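Local coordinates for protein molybdopterin synthase catalytic subunit (Homo sapiens, PDB 5MPO) that catalyses the conversion of precursor Z into molybdopterin, inserting two sulfur atoms from the thiocarboxylated small subunit MOCS2A to form the dithiolene group, at residues C[22-27]-C[76-81]; C[36-41]-C[111-116]. All blocks are in the same frame, centred on the assembly; numbering follows the deposited sequence.

Interaction 1 (C[22-27]-C[76-81])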
loop_
_atom_site.group_PDB
_atom_site.type_symbol
_atom_site.label_atom_id
_atom_site.label_comp_id
_atom_site.label_asym_id
_atom_site.label_seq_id
_atom_site.Cartn_x
_atom_site.Cartn_y
_atom_site.Cartn_z
ATOM N N ILE C 22 16.509 -4.132 -5.304
ATOM C CA ILE C 22 16.758 -4.304 -3.901
ATOM C C ILE C 22 17.954 -3.464 -3.510
ATOM O O ILE C 22 19.035 -3.615 -4.074
ATOM C CB ILE C 22 17.089 -5.768 -3.592
ATOM C CG1 ILE C 22 15.936 -6.643 -4.065
ATOM C CG2 ILE C 22 17.315 -5.944 -2.074
ATOM C CD1 ILE C 22 16.172 -8.107 -3.960
ATOM N N ASN C 23 17.771 -2.631 -2.502
ATOM C CA ASN C 23 18.786 -1.753 -2.075
ATOM C C ASN C 23 18.770 -1.492 -0.594
ATOM O O ASN C 23 17.763 -1.027 -0.040
ATOM C CB ASN C 23 18.628 -0.435 -2.797
ATOM C CG ASN C 23 19.819 0.468 -2.598
ATOM O OD1 ASN C 23 20.815 0.052 -2.072
ATOM N ND2 ASN C 23 19.705 1.703 -3.020
ATOM N N PHE C 24 19.910 -1.780 0.030
ATOM C CA PHE C 24 20.223 -1.318 1.379
ATOM C C PHE C 24 21.166 -0.141 1.335
ATOM O O PHE C 24 22.110 -0.139 0.553
ATOM C CB PHE C 24 20.808 -2.465 2.147
ATOM C CG PHE C 24 19.809 -3.533 2.431
ATOM C CD1 PHE C 24 19.460 -4.437 1.453
ATOM C CD2 PHE C 24 19.179 -3.601 3.666
ATOM C CE1 PHE C 24 18.535 -5.439 1.708
ATOM C CE2 PHE C 24 18.253 -4.588 3.947
ATOM C CZ PHE C 24 17.914 -5.500 2.961
ATOM N N THR C 25 20.911 0.894 2.132
ATOM C CA THR C 25 21.592 2.178 1.895
ATOM C C THR C 25 21.497 3.101 3.089
ATOM O O THR C 25 20.555 3.003 3.871
ATOM C CB THR C 25 20.992 2.852 0.671
ATOM O OG1 THR C 25 21.610 4.104 0.467
ATOM C CG2 THR C 25 19.500 3.119 0.858
ATOM N N ALA C 26 22.500 3.953 3.268
ATOM C CA ALA C 26 22.505 4.975 4.342
ATOM C C ALA C 26 21.795 6.258 3.874
ATOM O O ALA C 26 21.359 7.047 4.653
ATOM C CB ALA C 26 23.929 5.275 4.797
ATOM N N GLU C 27 21.616 6.397 2.587
ATOM C CA GLU C 27 20.813 7.466 2.016
ATOM C C GLU C 27 19.343 7.572 2.518
ATOM O O GLU C 27 18.719 6.580 2.850
ATOM C CB GLU C 27 20.782 7.263 0.497
ATOM C CG GLU C 27 22.146 7.214 -0.190
ATOM C CD GLU C 27 22.849 8.555 -0.191
ATOM O OE1 GLU C 27 22.525 9.339 -1.120
ATOM O OE2 GLU C 27 23.702 8.817 0.714
ATOM N N ASN C 76 20.000 -11.437 0.085
ATOM C CA ASN C 76 19.576 -12.714 -0.441
ATOM C C ASN C 76 18.153 -13.040 0.054
ATOM O O ASN C 76 17.333 -13.611 -0.727
ATOM C CB ASN C 76 20.538 -13.833 -0.075
ATOM C CG ASN C 76 20.337 -15.079 -0.941
ATOM O OD1 ASN C 76 20.333 -14.985 -2.172
ATOM N ND2 ASN C 76 20.172 -16.259 -0.307
ATOM N N GLU C 77 17.856 -12.659 1.301
ATOM C CA GLU C 77 16.605 -13.073 1.934
ATOM C C GLU C 77 15.460 -12.294 1.318
ATOM O O GLU C 77 14.415 -12.846 1.034
ATOM C CB GLU C 77 16.596 -12.931 3.458
ATOM C CG GLU C 77 17.306 -14.038 4.222
ATOM C CD GLU C 77 16.768 -15.437 4.076
ATOM O OE1 GLU C 77 15.604 -15.708 4.433
ATOM O OE2 GLU C 77 17.569 -16.321 3.691
ATOM N N VAL C 78 15.705 -11.043 1.017
ATOM C CA VAL C 78 14.777 -10.281 0.219
ATOM C C VAL C 78 14.626 -10.857 -1.217
ATOM O O VAL C 78 13.505 -10.927 -1.704
ATOM C CB VAL C 78 15.154 -8.815 0.186
ATOM C CG1 VAL C 78 14.218 -8.025 -0.748
ATOM C CG2 VAL C 78 15.115 -8.221 1.604
ATOM N N ARG C 79 15.695 -11.338 -1.849
ATOM C CA ARG C 79 15.549 -11.985 -3.148
ATOM C C ARG C 79 14.639 -13.189 -3.033
ATOM O O ARG C 79 13.927 -13.510 -3.963
ATOM C CB ARG C 79 16.910 -12.401 -3.802
ATOM C CG ARG C 79 17.737 -11.204 -4.301
ATOM C CD ARG C 79 19.015 -11.510 -5.104
ATOM N NE ARG C 79 19.976 -12.294 -4.301
ATOM C CZ ARG C 79 21.076 -11.836 -3.670
ATOM N NH1 ARG C 79 21.456 -10.555 -3.734
ATOM N NH2 ARG C 79 21.815 -12.682 -2.943
ATOM N N LYS C 80 14.718 -13.912 -1.934
ATOM C CA LYS C 80 13.824 -15.024 -1.756
ATOM C C LYS C 80 12.363 -14.554 -1.614
ATOM O O LYS C 80 11.436 -15.153 -2.169
ATOM C CB LYS C 80 14.178 -15.833 -0.520
ATOM C CG LYS C 80 15.291 -16.820 -0.753
ATOM C CD LYS C 80 15.565 -17.478 0.559
ATOM C CE LYS C 80 16.980 -18.016 0.578
ATOM N NZ LYS C 80 17.272 -18.368 2.009
ATOM N N ILE C 81 12.167 -13.496 -0.852
ATOM C CA ILE C 81 10.839 -12.925 -0.792
ATOM C C ILE C 81 10.291 -12.529 -2.179
ATOM O O ILE C 81 9.093 -12.795 -2.504
ATOM C CB ILE C 81 10.838 -11.765 0.188
ATOM C CG1 ILE C 81 10.913 -12.334 1.599
ATOM C CG2 ILE C 81 9.629 -10.835 -0.022
ATOM C CD1 ILE C 81 11.224 -11.226 2.579
#

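Interaction 2 (C[36-41]-C[111-116])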
loop_
_atom_site.group_PDB
_atom_site.type_symbol
_atom_site.label_atom_id
_atom_site.label_comp_id
_atom_site.label_asym_id
_atom_site.label_seq_id
_atom_site.Cartn_x
_atom_site.Cartn_y
_atom_site.Cartn_z
ATOM N N GLN C 36 8.756 5.203 -8.931
ATOM C CA GLN C 36 9.155 5.244 -10.375
ATOM C C GLN C 36 9.872 3.998 -10.837
ATOM O O GLN C 36 9.828 3.648 -12.001
ATOM C CB GLN C 36 10.024 6.470 -10.711
ATOM N N LEU C 37 10.525 3.297 -9.929
ATOM C CA LEU C 37 11.272 2.129 -10.303
ATOM C C LEU C 37 10.331 1.007 -10.628
ATOM O O LEU C 37 10.728 0.079 -11.330
ATOM C CB LEU C 37 12.229 1.725 -9.200
ATOM C CG LEU C 37 13.403 2.695 -8.981
ATOM C CD1 LEU C 37 14.117 2.364 -7.684
ATOM C CD2 LEU C 37 14.422 2.630 -10.126
ATOM N N VAL C 38 9.077 1.087 -10.167
ATOM C CA VAL C 38 8.116 -0.002 -10.440
ATOM C C VAL C 38 7.026 0.309 -11.474
ATOM O O VAL C 38 6.284 -0.568 -11.822
ATOM C CB VAL C 38 7.528 -0.618 -9.138
ATOM C CG1 VAL C 38 8.647 -0.986 -8.149
ATOM C CG2 VAL C 38 6.507 0.285 -8.460
ATOM N N ILE C 39 6.938 1.530 -11.977
ATOM C CA ILE C 39 5.935 1.865 -12.989
ATOM C C ILE C 39 6.085 0.992 -14.243
ATOM O O ILE C 39 7.180 0.676 -14.642
ATOM C CB ILE C 39 6.078 3.339 -13.406
ATOM C CG1 ILE C 39 5.509 4.231 -12.308
ATOM C CG2 ILE C 39 5.340 3.629 -14.721
ATOM C CD1 ILE C 39 5.964 5.675 -12.387
ATOM N N SER C 40 4.968 0.627 -14.852
ATOM C CA SER C 40 4.955 -0.220 -16.043
ATOM C C SER C 40 3.714 0.090 -16.848
ATOM O O SER C 40 2.608 0.021 -16.311
ATOM C CB SER C 40 4.966 -1.726 -15.683
ATOM O OG SER C 40 4.823 -2.590 -16.831
ATOM N N PRO C 41 3.872 0.369 -18.152
ATOM C CA PRO C 41 2.680 0.573 -19.003
ATOM C C PRO C 41 1.758 -0.641 -19.024
ATOM O O PRO C 41 0.600 -0.515 -19.332
ATOM C CB PRO C 41 3.271 0.848 -20.391
ATOM C CG PRO C 41 4.638 0.219 -20.372
ATOM C CD PRO C 41 5.110 0.250 -18.949
ATOM N N ILE C 111 10.887 1.201 2.247
ATOM C CA ILE C 111 9.866 1.489 1.271
ATOM C C ILE C 111 9.875 0.255 0.434
ATOM O O ILE C 111 10.916 -0.157 -0.104
ATOM C CB ILE C 111 10.170 2.736 0.416
ATOM C CG1 ILE C 111 10.173 4.013 1.242
ATOM C CG2 ILE C 111 9.176 2.947 -0.708
ATOM C CD1 ILE C 111 10.661 5.206 0.422
ATOM N N ILE C 112 8.689 -0.332 0.333
ATOM C CA ILE C 112 8.387 -1.460 -0.538
ATOM C C ILE C 112 7.314 -1.019 -1.516
ATOM O O ILE C 112 6.320 -0.368 -1.134
ATOM C CB ILE C 112 7.861 -2.643 0.271
ATOM C CG1 ILE C 112 8.930 -3.141 1.248
ATOM C CG2 ILE C 112 7.511 -3.778 -0.662
ATOM C CD1 ILE C 112 8.426 -4.014 2.379
ATOM N N ALA C 113 7.526 -1.360 -2.767
ATOM C CA ALA C 113 6.582 -1.099 -3.805
ATOM C C ALA C 113 6.437 -2.336 -4.720
ATOM O O ALA C 113 7.425 -2.987 -5.027
ATOM C CB ALA C 113 7.047 0.107 -4.601
ATOM N N VAL C 114 5.211 -2.604 -5.177
ATOM C CA VAL C 114 4.904 -3.654 -6.145
ATOM C C VAL C 114 3.942 -3.142 -7.172
ATOM O O VAL C 114 2.951 -2.521 -6.792
ATOM C CB VAL C 114 4.240 -4.895 -5.467
ATOM C CG1 VAL C 114 4.001 -5.992 -6.504
ATOM C CG2 VAL C 114 5.134 -5.429 -4.356
ATOM N N SER C 115 4.213 -3.421 -8.451
ATOM C CA SER C 115 3.260 -3.118 -9.564
ATOM C C SER C 115 2.684 -4.378 -10.166
ATOM O O SER C 115 3.360 -5.372 -10.274
ATOM C CB SER C 115 3.933 -2.314 -10.700
ATOM O OG SER C 115 5.079 -3.004 -11.220
ATOM N N SER C 116 1.438 -4.335 -10.583
ATOM C CA SER C 116 0.823 -5.462 -11.313
ATOM C C SER C 116 -0.334 -4.933 -12.177
ATOM O O SER C 116 -0.726 -3.784 -12.063
ATOM C CB SER C 116 0.273 -6.507 -10.339
ATOM O OG SER C 116 -0.642 -5.881 -9.455
#

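Interaction 1 (C[22-27]-C[76-81])
Ile22 and Val78 lie alongside each other, their side chains pointing opposite ways, where strand 20-25 passes beneath helix 73-88, and their methyl groups form the tight part of the contact. CD1 of Ile22 comes to 3.8 Å from CG1 of Val78 and reaches on to the aliphatic root of Arg79, whose CG lies 3.5 Å from that CD1. Val78 CG1 stands anti to its backbone N (chi1 176°), which carries it to Ile22; the other branch, CG2, meets the edge of the Phe24 ring, near the ring plane, 4.1 Å from CZ. A beta-branched valine suits this place because its two methyls serve two alternate residues of the strand, Ile22 and Phe24. Here a helix packs over an edge strand of the mixed sheet in the alpha/beta hammerhead fold of MoaE proteins, the short segments running nearly antiparallel at 149°. Val78 also touches Val96 on the adjoining strand, so the helix spans both.

Towards solvent the packing gives way to the exposed Arg79, which bends at chi3 and folds back, giving NH2 to OD1 of Asn76 at 2.8 Å, with one guanidinium face over Asn76 CA. On the side facing the chain of another protein, Lys80 NZ forms a salt bridge with Glu77 OE2 at 2.7 Å and another with an acidic side chain of that protein.

Interaction 2 (C[36-41]-C[111-116])
Val38 and Ser115 mark the nearest approach of the two backbones, their CA atoms 5.8 Å apart. Helix 31-38 gives way to an extended chain by Ile39 (psi 143°), and the carbonyl of Val38 points to strand 108-116. Ser115 OG donates to Val38 O at 2.8 Å, in the carbonyl plane and at a C=O...OG angle of 148°. Its chi1 of 57° sets OG between its own backbone N and carbonyl carbon, and the hydroxyl is also hydrogen-bonded to the backbone N of His93. Helix 31-38 lies on one face of the mixed sheet and helix 119-136 on the other, so the strand alternates: Ala113 and Ser115 face the first, Ile112 and Val114 touch the second. The branched side chain of Val38 straddles the small Ala113, CG2 lying 3.9 Å and CG1 4.0 Å from its CB; a single methyl there lets the helix come close to the sheet. Val38 also packs on Ala95 and Ile46 of the flanking strands. With an alanine in place of Ser115, Val38 O would probably be left without this donor and His93 N without its hydroxyl partner, inside a buried contact.

Overall arrangement
Both contacts lay a helix against the same mixed sheet, but differ in how far they are buried. Interaction 2 is fully buried: it meets an inner strand, small and branched side chains pack there, and a serine hydroxyl adds a hydrogen bond to a backbone carbonyl, suited to a place where a polar backbone atom needs a partner. Interaction 1 lies at an edge strand and is only partly buried; across it the contacts are apolar, with charged groups gathered along the exposed and subunit-facing sides of the helix. Strand 20-25 and helix 31-38 follow one another in the chain, so the N-terminal portion contributes to both. The centres are 15 Å apart and the two do not touch, the nearest atoms being about 7 Å apart.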